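Local coordinates for mandelate racemase/muconate lactonizing enzyme (Roseovarius nubinhibens, PDB 2QDD) that is of unknown function but belongs to the mandelate racemase/muconate lactonizing branch of the enolase superfamily and probably depends on magnesium for its catalysis, at the interface of chains A and B and the interface of chains A and C. Residues are numbered along the deposited sequence; one frame, centred on the assembly and turned at random. Chains: chain A/B/C, Mandelate racemase/muconate lactonizing enzyme.

Contact 1: the interface of chains A and B. Residues chain A 249, 253, 256, 283, 287; chain B 249, 253, 256, 283.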
ATOM      1  N   PHE A 249       2.610   8.662  22.235  1.00 32.42           N
ATOM      2  CA  PHE A 249       3.198   9.260  21.036  1.00 33.04           C
ATOM      3  C   PHE A 249       3.006   8.407  19.779  1.00 31.74           C
ATOM      4  O   PHE A 249       2.733   8.938  18.698  1.00 27.78           O
ATOM      5  CB  PHE A 249       4.682   9.575  21.249  1.00 31.93           C
ATOM      6  CG  PHE A 249       5.345  10.217  20.055  1.00 36.37           C
ATOM      7  CD1 PHE A 249       5.035  11.523  19.686  1.00 33.00           C
ATOM      8  CD2 PHE A 249       6.278   9.511  19.296  1.00 31.73           C
ATOM      9  CE1 PHE A 249       5.646  12.116  18.583  1.00 35.94           C
ATOM     10  CE2 PHE A 249       6.895  10.095  18.195  1.00 29.44           C
ATOM     11  CZ  PHE A 249       6.578  11.400  17.838  1.00 32.99           C
ATOM     12  N   LEU A 253       1.740   9.218  15.862  1.00 19.35           N
ATOM     13  CA  LEU A 253       2.467   8.670  14.719  1.00 28.21           C
ATOM     14  C   LEU A 253       1.607   7.807  13.799  1.00 28.10           C
ATOM     15  O   LEU A 253       1.698   7.920  12.580  1.00 29.62           O
ATOM     16  CB  LEU A 253       3.641   7.835  15.236  1.00 27.80           C
ATOM     17  CG  LEU A 253       5.053   8.137  14.741  1.00 36.81           C
ATOM     18  CD1 LEU A 253       5.359   9.626  14.760  1.00 37.35           C
ATOM     19  CD2 LEU A 253       6.065   7.363  15.576  1.00 31.58           C
ATOM     20  N   TRP A 256      -1.043  10.109  12.098  1.00 27.08           N
ATOM     21  CA  TRP A 256      -0.370  10.845  11.033  1.00 27.40           C
ATOM     22  C   TRP A 256      -0.175  10.021   9.743  1.00 29.55           C
ATOM     23  O   TRP A 256      -0.494  10.496   8.650  1.00 27.79           O
ATOM     24  CB  TRP A 256       0.969  11.422  11.522  1.00 22.09           C
ATOM     25  CG  TRP A 256       1.751  12.017  10.405  1.00 18.59           C
ATOM     26  CD1 TRP A 256       1.551  13.237   9.822  1.00 23.95           C
ATOM     27  CD2 TRP A 256       2.824  11.399   9.687  1.00 15.71           C
ATOM     28  NE1 TRP A 256       2.449  13.424   8.797  1.00 27.09           N
ATOM     29  CE2 TRP A 256       3.237  12.308   8.689  1.00 17.68           C
ATOM     30  CE3 TRP A 256       3.474  10.161   9.788  1.00 29.44           C
ATOM     31  CZ2 TRP A 256       4.282  12.026   7.804  1.00 27.74           C
ATOM     32  CZ3 TRP A 256       4.512   9.876   8.903  1.00 27.63           C
ATOM     33  CH2 TRP A 256       4.903  10.805   7.922  1.00 21.28           C
ATOM     34  N   PHE A 283       5.607  17.708  17.443  1.00 25.36           N
ATOM     35  CA  PHE A 283       5.259  16.842  16.321  1.00 23.38           C
ATOM     36  C   PHE A 283       4.124  17.447  15.490  1.00 24.22           C
ATOM     37  O   PHE A 283       4.218  17.499  14.265  1.00 24.00           O
ATOM     38  CB  PHE A 283       4.891  15.428  16.793  1.00 20.97           C
ATOM     39  CG  PHE A 283       4.491  14.502  15.673  1.00 21.15           C
ATOM     40  CD1 PHE A 283       3.158  14.162  15.476  1.00 25.43           C
ATOM     41  CD2 PHE A 283       5.446  13.976  14.816  1.00 22.82           C
ATOM     42  CE1 PHE A 283       2.780  13.316  14.441  1.00 19.57           C
ATOM     43  CE2 PHE A 283       5.078  13.128  13.775  1.00 24.29           C
ATOM     44  CZ  PHE A 283       3.745  12.797  13.589  1.00 26.63           C
ATOM     45  N   VAL A 287       4.000  18.716  11.363  1.00 28.83           N
ATOM     46  CA  VAL A 287       3.147  18.061  10.364  1.00 22.74           C
ATOM     47  C   VAL A 287       1.919  18.902  10.007  1.00 25.03           C
ATOM     48  O   VAL A 287       1.099  18.509   9.169  1.00 28.25           O
ATOM     49  CB  VAL A 287       2.739  16.606  10.785  1.00 25.70           C
ATOM     50  CG1 VAL A 287       3.966  15.754  11.039  1.00 24.84           C
ATOM     51  CG2 VAL A 287       1.836  16.602  12.012  1.00 21.06           C
TER
ATOM     52  N   PHE B 249      13.458  17.462  10.147  1.00 25.06           N
ATOM     53  CA  PHE B 249      12.649  16.481  10.868  1.00 26.92           C
ATOM     54  C   PHE B 249      11.762  15.627   9.949  1.00 27.48           C
ATOM     55  O   PHE B 249      11.562  14.434  10.202  1.00 26.79           O
ATOM     56  CB  PHE B 249      11.799  17.175  11.945  1.00 28.03           C
ATOM     57  CG  PHE B 249      10.999  16.224  12.795  1.00 30.78           C
ATOM     58  CD1 PHE B 249      11.626  15.442  13.763  1.00 29.04           C
ATOM     59  CD2 PHE B 249       9.621  16.095  12.613  1.00 29.49           C
ATOM     60  CE1 PHE B 249      10.891  14.551  14.544  1.00 31.23           C
ATOM     61  CE2 PHE B 249       8.878  15.211  13.387  1.00 28.88           C
ATOM     62  CZ  PHE B 249       9.516  14.436  14.357  1.00 33.16           C
ATOM     63  N   LEU B 253      11.060  11.515   9.694  1.00 28.56           N
ATOM     64  CA  LEU B 253       9.696  10.983   9.597  1.00 23.93           C
ATOM     65  C   LEU B 253       9.494  10.085   8.372  1.00 25.89           C
ATOM     66  O   LEU B 253       8.967   8.980   8.496  1.00 23.30           O
ATOM     67  CB  LEU B 253       8.720  12.159   9.531  1.00 31.75           C
ATOM     68  CG  LEU B 253       7.383  12.170  10.267  1.00 37.13           C
ATOM     69  CD1 LEU B 253       7.372  11.328  11.536  1.00 38.75           C
ATOM     70  CD2 LEU B 253       7.016  13.604  10.565  1.00 42.10           C
ATOM     71  N   TRP B 256      11.500   6.796   8.824  1.00 24.80           N
ATOM     72  CA  TRP B 256      10.820   5.887   9.730  1.00 19.86           C
ATOM     73  C   TRP B 256       9.643   5.192   9.029  1.00 26.93           C
ATOM     74  O   TRP B 256       9.479   3.978   9.160  1.00 28.58           O
ATOM     75  CB  TRP B 256      10.370   6.614  11.007  1.00 19.11           C
ATOM     76  CG  TRP B 256       9.406   5.801  11.811  1.00 22.87           C
ATOM     77  CD1 TRP B 256       9.711   4.796  12.682  1.00 22.82           C
ATOM     78  CD2 TRP B 256       7.973   5.885  11.775  1.00 18.68           C
ATOM     79  NE1 TRP B 256       8.559   4.255  13.203  1.00 30.85           N
ATOM     80  CE2 TRP B 256       7.478   4.900  12.659  1.00 20.08           C
ATOM     81  CE3 TRP B 256       7.062   6.690  11.075  1.00 26.42           C
ATOM     82  CZ2 TRP B 256       6.112   4.706  12.878  1.00 24.29           C
ATOM     83  CZ3 TRP B 256       5.695   6.497  11.288  1.00 25.45           C
ATOM     84  CH2 TRP B 256       5.236   5.510  12.182  1.00 28.19           C
ATOM     85  N   PHE B 283      12.368  11.789  19.101  1.00 19.62           N
ATOM     86  CA  PHE B 283      11.699  10.936  18.110  1.00 23.56           C
ATOM     87  C   PHE B 283      12.390   9.579  17.967  1.00 19.97           C
ATOM     88  O   PHE B 283      11.725   8.546  17.948  1.00 18.61           O
ATOM     89  CB  PHE B 283      11.621  11.623  16.735  1.00 20.79           C
ATOM     90  CG  PHE B 283      11.034  10.751  15.655  1.00 24.96           C
ATOM     91  CD1 PHE B 283      11.857  10.077  14.753  1.00 20.63           C
ATOM     92  CD2 PHE B 283       9.652  10.599  15.542  1.00 22.87           C
ATOM     93  CE1 PHE B 283      11.311   9.265  13.753  1.00 16.27           C
ATOM     94  CE2 PHE B 283       9.097   9.789  14.546  1.00 23.70           C
ATOM     95  CZ  PHE B 283       9.928   9.126  13.653  1.00 23.80           C
TER

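Contact 2: the interface of chains A and C. Residues chain A 216, 237; chain C 211-212.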
ATOM      1  N   ARG A 216     -19.161  22.217   6.977  1.00 34.11           N
ATOM      2  CA  ARG A 216     -17.786  21.742   6.890  1.00 30.42           C
ATOM      3  C   ARG A 216     -16.991  22.157   8.116  1.00 29.82           C
ATOM      4  O   ARG A 216     -15.786  22.360   8.038  1.00 36.87           O
ATOM      5  CB  ARG A 216     -17.107  22.274   5.621  1.00 29.37           C
ATOM      6  CG  ARG A 216     -17.796  21.878   4.323  1.00 34.42           C
ATOM      7  CD  ARG A 216     -17.810  20.375   4.149  1.00 30.91           C
ATOM      8  NE  ARG A 216     -18.497  19.976   2.927  1.00 35.45           N
ATOM      9  CZ  ARG A 216     -19.632  19.285   2.894  1.00 35.45           C
ATOM     10  NH1 ARG A 216     -20.179  18.964   1.733  1.00 41.44           N
ATOM     11  NH2 ARG A 216     -20.225  18.921   4.019  1.00 32.69           N
ATOM     12  N   ALA A 237     -16.293  14.764   4.146  1.00 25.73           N
ATOM     13  CA  ALA A 237     -15.640  15.986   3.659  1.00 24.48           C
ATOM     14  C   ALA A 237     -15.198  16.986   4.747  1.00 25.17           C
ATOM     15  O   ALA A 237     -14.598  18.018   4.429  1.00 26.84           O
ATOM     16  CB  ALA A 237     -16.526  16.670   2.629  1.00 23.33           C
TER
ATOM     17  N   ASN C 211     -13.976  22.352   0.430  1.00 27.27           N
ATOM     18  CA  ASN C 211     -15.217  21.584   0.473  1.00 27.60           C
ATOM     19  C   ASN C 211     -16.468  22.409   0.782  1.00 29.75           C
ATOM     20  O   ASN C 211     -17.560  21.858   0.902  1.00 32.57           O
ATOM     21  CB  ASN C 211     -15.091  20.378   1.417  1.00 25.56           C
ATOM     22  CG  ASN C 211     -14.107  19.332   0.899  1.00 26.66           C
ATOM     23  OD1 ASN C 211     -13.858  19.241  -0.299  1.00 35.17           O
ATOM     24  ND2 ASN C 211     -13.555  18.534   1.803  1.00 25.74           N
ATOM     25  N   SER C 212     -16.305  23.728   0.896  1.00 32.69           N
ATOM     26  CA  SER C 212     -17.437  24.647   1.072  1.00 34.87           C
ATOM     27  C   SER C 212     -17.822  25.363  -0.221  1.00 36.57           C
ATOM     28  O   SER C 212     -18.797  26.119  -0.263  1.00 42.04           O
ATOM     29  CB  SER C 212     -17.114  25.679   2.146  1.00 32.88           C
ATOM     30  OG  SER C 212     -16.795  25.044   3.369  1.00 36.07           O
TER

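Contact 3: the interface of chains A and C. Residues chain A 216; chain C 208, 211-212.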
ATOM      1  N   ARG A 216     -19.161  22.217   6.977  1.00 34.11           N
ATOM      2  CA  ARG A 216     -17.786  21.742   6.890  1.00 30.42           C
ATOM      3  C   ARG A 216     -16.991  22.157   8.116  1.00 29.82           C
ATOM      4  O   ARG A 216     -15.786  22.360   8.038  1.00 36.87           O
ATOM      5  CB  ARG A 216     -17.107  22.274   5.621  1.00 29.37           C
ATOM      6  CG  ARG A 216     -17.796  21.878   4.323  1.00 34.42           C
ATOM      7  CD  ARG A 216     -17.810  20.375   4.149  1.00 30.91           C
ATOM      8  NE  ARG A 216     -18.497  19.976   2.927  1.00 35.45           N
ATOM      9  CZ  ARG A 216     -19.632  19.285   2.894  1.00 35.45           C
ATOM     10  NH1 ARG A 216     -20.179  18.964   1.733  1.00 41.44           N
ATOM     11  NH2 ARG A 216     -20.225  18.921   4.019  1.00 32.69           N
TER
ATOM     12  N   GLU C 208     -11.635  22.625   4.786  1.00 30.56           N
ATOM     13  CA  GLU C 208     -12.850  23.376   5.108  1.00 35.00           C
ATOM     14  C   GLU C 208     -13.292  24.366   4.030  1.00 31.32           C
ATOM     15  O   GLU C 208     -14.458  24.354   3.643  1.00 32.39           O
ATOM     16  CB  GLU C 208     -12.742  24.075   6.469  1.00 32.92           C
ATOM     17  CG  GLU C 208     -13.978  24.892   6.850  1.00 37.73           C
ATOM     18  CD  GLU C 208     -13.745  25.843   8.015  1.00 49.48           C
ATOM     19  OE1 GLU C 208     -12.572  26.043   8.408  1.00 54.95           O
ATOM     20  OE2 GLU C 208     -14.740  26.397   8.536  1.00 51.52           O
ATOM     21  N   ASN C 211     -13.976  22.352   0.430  1.00 27.27           N
ATOM     22  CA  ASN C 211     -15.217  21.584   0.473  1.00 27.60           C
ATOM     23  C   ASN C 211     -16.468  22.409   0.782  1.00 29.75           C
ATOM     24  O   ASN C 211     -17.560  21.858   0.902  1.00 32.57           O
ATOM     25  CB  ASN C 211     -15.091  20.378   1.417  1.00 25.56           C
ATOM     26  CG  ASN C 211     -14.107  19.332   0.899  1.00 26.66           C
ATOM     27  OD1 ASN C 211     -13.858  19.241  -0.299  1.00 35.17           O
ATOM     28  ND2 ASN C 211     -13.555  18.534   1.803  1.00 25.74           N
ATOM     29  N   SER C 212     -16.305  23.728   0.896  1.00 32.69           N
ATOM     30  CA  SER C 212     -17.437  24.647   1.072  1.00 34.87           C
ATOM     31  C   SER C 212     -17.822  25.363  -0.221  1.00 36.57           C
ATOM     32  O   SER C 212     -18.797  26.119  -0.263  1.00 42.04           O
ATOM     33  CB  SER C 212     -17.114  25.679   2.146  1.00 32.88           C
ATOM     34  OG  SER C 212     -16.795  25.044   3.369  1.00 36.07           O
TER

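Contact 4: the interface of chains A and C. Residues chain A 218, 239, 262, 288, 290; chain C 202-204, 207.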
ATOM      1  N   TRP A 218     -15.299  21.557  11.920  1.00 26.54           N
ATOM      2  CA  TRP A 218     -14.616  20.519  12.702  1.00 27.05           C
ATOM      3  C   TRP A 218     -15.552  19.467  13.279  1.00 29.56           C
ATOM      4  O   TRP A 218     -16.598  19.793  13.840  1.00 32.11           O
ATOM      5  CB  TRP A 218     -13.868  21.151  13.870  1.00 31.33           C
ATOM      6  CG  TRP A 218     -12.521  21.724  13.549  1.00 34.87           C
ATOM      7  CD1 TRP A 218     -12.179  23.046  13.530  1.00 32.01           C
ATOM      8  CD2 TRP A 218     -11.322  20.996  13.256  1.00 33.34           C
ATOM      9  NE1 TRP A 218     -10.852  23.190  13.220  1.00 35.44           N
ATOM     10  CE2 TRP A 218     -10.298  21.949  13.053  1.00 33.36           C
ATOM     11  CE3 TRP A 218     -11.015  19.635  13.136  1.00 28.29           C
ATOM     12  CZ2 TRP A 218      -8.990  21.583  12.745  1.00 31.05           C
ATOM     13  CZ3 TRP A 218      -9.712  19.271  12.818  1.00 29.30           C
ATOM     14  CH2 TRP A 218      -8.717  20.242  12.621  1.00 32.93           C
ATOM     15  N   PRO A 239     -13.142  18.397   8.248  1.00 22.97           N
ATOM     16  CA  PRO A 239     -11.947  18.237   9.086  1.00 24.59           C
ATOM     17  C   PRO A 239     -12.213  17.389  10.336  1.00 22.06           C
ATOM     18  O   PRO A 239     -13.226  17.580  11.007  1.00 23.63           O
ATOM     19  CB  PRO A 239     -11.607  19.683   9.504  1.00 25.13           C
ATOM     20  CG  PRO A 239     -12.264  20.548   8.508  1.00 22.48           C
ATOM     21  CD  PRO A 239     -13.523  19.817   8.121  1.00 26.82           C
ATOM     22  N   GLU A 262      -6.754  16.145  10.830  1.00 23.15           N
ATOM     23  CA  GLU A 262      -6.093  17.413  10.529  1.00 21.85           C
ATOM     24  C   GLU A 262      -5.797  18.189  11.820  1.00 21.79           C
ATOM     25  O   GLU A 262      -5.201  19.274  11.802  1.00 21.04           O
ATOM     26  CB  GLU A 262      -6.981  18.254   9.607  1.00 19.73           C
ATOM     27  CG  GLU A 262      -7.039  17.773   8.159  1.00 26.29           C
ATOM     28  CD  GLU A 262      -8.092  16.699   7.920  1.00 29.10           C
ATOM     29  OE1 GLU A 262      -9.010  16.531   8.752  1.00 33.79           O
ATOM     30  OE2 GLU A 262      -7.998  16.014   6.886  1.00 40.76           O
ATOM     31  N   GLY A 288       1.804  20.059  10.653  1.00 23.94           N
ATOM     32  CA  GLY A 288       0.783  21.045  10.325  1.00 26.50           C
ATOM     33  C   GLY A 288      -0.577  20.757  10.926  1.00 25.08           C
ATOM     34  O   GLY A 288      -1.595  21.130  10.352  1.00 26.73           O
ATOM     35  N   GLN A 290      -3.572  21.350  13.665  1.00 27.56           N
ATOM     36  CA  GLN A 290      -4.108  22.387  14.537  1.00 28.94           C
ATOM     37  C   GLN A 290      -4.625  21.750  15.820  1.00 28.62           C
ATOM     38  O   GLN A 290      -5.177  20.661  15.784  1.00 30.44           O
ATOM     39  CB  GLN A 290      -5.221  23.136  13.824  1.00 31.51           C
ATOM     40  CG  GLN A 290      -4.724  24.065  12.735  1.00 35.90           C
ATOM     41  CD  GLN A 290      -5.789  25.030  12.284  1.00 37.39           C
ATOM     42  OE1 GLN A 290      -6.912  24.633  11.974  1.00 40.57           O
ATOM     43  NE2 GLN A 290      -5.447  26.310  12.248  1.00 45.25           N
TER
ATOM     44  N   THR C 202      -3.226  25.644   6.714  1.00 36.67           N
ATOM     45  CA  THR C 202      -2.983  24.291   7.230  1.00 32.93           C
ATOM     46  C   THR C 202      -3.955  23.347   6.508  1.00 28.70           C
ATOM     47  O   THR C 202      -4.928  23.827   5.907  1.00 24.96           O
ATOM     48  CB  THR C 202      -3.207  24.232   8.759  1.00 37.00           C
ATOM     49  OG1 THR C 202      -4.440  24.884   9.093  1.00 37.23           O
ATOM     50  CG2 THR C 202      -2.035  24.880   9.507  1.00 31.14           C
ATOM     51  N   PRO C 203      -3.688  22.018   6.524  1.00 28.01           N
ATOM     52  CA  PRO C 203      -4.634  21.069   5.913  1.00 27.81           C
ATOM     53  C   PRO C 203      -6.096  21.234   6.333  1.00 26.58           C
ATOM     54  O   PRO C 203      -6.980  21.116   5.490  1.00 27.15           O
ATOM     55  CB  PRO C 203      -4.097  19.706   6.356  1.00 28.88           C
ATOM     56  CG  PRO C 203      -2.646  19.919   6.500  1.00 23.65           C
ATOM     57  CD  PRO C 203      -2.500  21.317   7.051  1.00 25.43           C
ATOM     58  N   ALA C 204      -6.328  21.535   7.611  1.00 27.19           N
ATOM     59  CA  ALA C 204      -7.672  21.739   8.161  1.00 26.97           C
ATOM     60  C   ALA C 204      -8.448  22.872   7.496  1.00 25.20           C
ATOM     61  O   ALA C 204      -9.623  22.713   7.157  1.00 31.89           O
ATOM     62  CB  ALA C 204      -7.574  21.998   9.643  1.00 25.32           C
ATOM     63  N   VAL C 207      -9.117  21.969   3.666  1.00 25.41           N
ATOM     64  CA  VAL C 207     -10.242  21.033   3.564  1.00 28.03           C
ATOM     65  C   VAL C 207     -11.581  21.749   3.785  1.00 29.74           C
ATOM     66  O   VAL C 207     -12.525  21.541   3.025  1.00 35.99           O
ATOM     67  CB  VAL C 207     -10.053  19.816   4.515  1.00 28.24           C
ATOM     68  CG1 VAL C 207     -11.324  18.986   4.635  1.00 32.50           C
ATOM     69  CG2 VAL C 207      -8.908  18.939   4.021  1.00 21.36           C
TER
HETATM   70  O   HOH W   1      -4.345  21.181   9.942  1.00 20.59           O

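Contact 1: the interface of chains A and B
A:Leu253 and B:Trp256 meet branch against face, and the packing here is of carbon groups. It is a two-fold pairing of helices in the enolase superfamily, helix 249-258 of each mandelate racemase-like subunit meeting its copy, with helix 274-287 alongside. The A:Leu253 methine CG rides over the six-membered ring of B:Trp256, 4.0 Å from the ring centroid. The twin contact lays B:Leu253 CG on A:Trp256, a CH-pi contact again. Each indole reaches the partner leucine from the opposite direction, with CG trans to the backbone N (chi1 172° in A:Trp256), and has the carbonyl oxygen of its own chain's Leu253 at its rim. The CD1 methyl turns to a phenyl edge: A:Leu253 CD1 lies in the ring plane of B:Phe283, 3.7 Å from CE2, and B:Leu253 CD1 does the same to A:Phe283. Near the two-fold axis the two CD1 methyls come within 4.2 Å of each other. The CD2 methyls differ between the copies. A:Leu253 CD2 stays on the indole face, 3.8 Å from B:Trp256 CZ2, whereas B:Leu253 CD2 is shared between A:Phe283 CE2 and A:Val287 CG1, the latter at 3.8 Å. A:Val287 CG1 also lies on a face of A:Phe283 and so backs the ring that the leucine touches. At the start of helix 249-258, A:Phe249 crosses B:Phe283 at about a right angle, rim to rim, CE2 lying 3.9 Å from CD2.

Contact 2: the interface of chains A and C
Two hydrogen bonds tie A:Arg216 and A:Ala237 to C:Asn211 in the deposited assembly, one using the asparagine's backbone and one its side chain. A:Arg216 NE, the inner nitrogen of the guanidinium, gives its N-H to the C:Asn211 carbonyl O at 2.9 Å. It comes from above the carbonyl plane, 44° out of it, so the oxygen is not met on a lone pair. The second bond is better directed: the amide ND2 of C:Asn211 donates to A:Ala237 O at 2.9 Å, in the carbonyl plane and on a lone pair. The asparagine's CG stands opposite its own carbonyl carbon (chi1 -67°), which points the amide at A:Ala237. The residue is thus held by its backbone carbonyl and by its side-chain amide. Apolar contacts accompany the bonds. A:Arg216 CD packs 3.9 Å from C:Asn211 CB, the A:Ala237 methyl CB sits 4.0 Å from C:Asn211 CG, and the same methyl lies over one face of the guanidinium. The flat groups of arginine and asparagine stand 80° apart. C:Ser212 adds its OG beside A:Arg216 CG at 3.5 Å. In chain C the site lies just beyond helix 203-210; in chain A it is formed by loops shortly ahead of strands 218-220 and 240-242 of the enolase-type barrel.

Contact 3: the interface of chains A and C
A bend at the second torsion of A:Arg216 (chi2 -62°) folds its chain over the end of helix 203-210 in chain C, while C:Glu208 stretches beneath its backbone carbonyl. The site is a helix C-terminus in an enolase-superfamily subunit, closed by a serine and met by a neighbouring arginine. The glutamate has CG opposite its own backbone N (chi1 179°) and runs on extended, which carries the methylene CG to 3.3 Å from A:Arg216 O. The carboxylate leads away from that oxygen, OE2 being 4.2 Å from A:Arg216 O, without a bond between them. On the chain C side, the C:Ser212 hydroxyl OG donates to C:Glu208 O at 2.5 Å, a short bond. Its donor stands nearly in line with the carbonyl, at a C=O...OG angle of 160°. This serine is four residues on from the glutamate, so it caps a carbonyl of the last helical turn. The bond also fixes OG where the aliphatic part of the arginine rests on it, and A:Arg216 CB comes to 3.9 Å from the same C:Glu208 O. Beyond the cap, C:Asn211 O accepts the arginine NE. The carbonyl end of the helix would probably favour a positive guanidinium nearby. With an alanine in place of A:Arg216, C:Asn211 O would probably lose its cross-chain donor and the C:Ser212 hydroxyl the CG methylene that lies against it.

Contact 4: the interface of chains A and C
The methyl of C:Ala204 is the centre of this contact, meeting the CZ2/CH2 rim of A:Trp218 from one face, with CB 3.4 Å from CZ2. On that same side of the ring A:Pro239 CB also packs and steadies the indole. A:Glu262 closes on the alanine with its own CB, 3.8 Å from C:Ala204 CB. Its CG lies near C:Pro203 CB, and the bend at chi2 (86°) turns the carboxylate toward C:Val207, which lies at the margin near A:Pro239. Farther out, A:Gln290 runs alongside: its amide oxygen OE1 lies at the in-plane edge of the indole and 3.6 Å from C:Ala204 CB. Across from it, C:Thr202 approaches at about a right angle, with OG1 3.5 Å from the amide carbon CD of A:Gln290. An alanine at A:Gln290 is likely to open a gap beside the C:Ala204 methyl and strip C:Thr202 OG1 of its amide neighbour. The polar rim joins the barrel of chain A to the first turn of helix 203-210, where backbone N-H groups have no helical acceptor. A water bridges there, meeting A:Glu262 O and A:Gly288 O, each at 2.8 Å. From chain C, the backbone nitrogen C:Ala204 N reaches that water at 3.1 Å.

Contacts 2 and 3 are essentially one place, their C-alpha centres about 2 Å apart and A:Arg216, C:Asn211 and C:Ser212 common to both. Contact 4 lies about 11 Å from each. Helix 203-210 of chain C links them, offering its start to contact 4 and its end to contact 3. Contact 1 stands apart, about 17 Å from contact 4 and 27 Å from contacts 2 and 3, and joins chain A to chain B. Helix 274-287 ends in contact 1 just before A:Gly288 of contact 4. Chain A thus meets two neighbours by different surfaces, though the coordinates alone do not prove the physiological assembly.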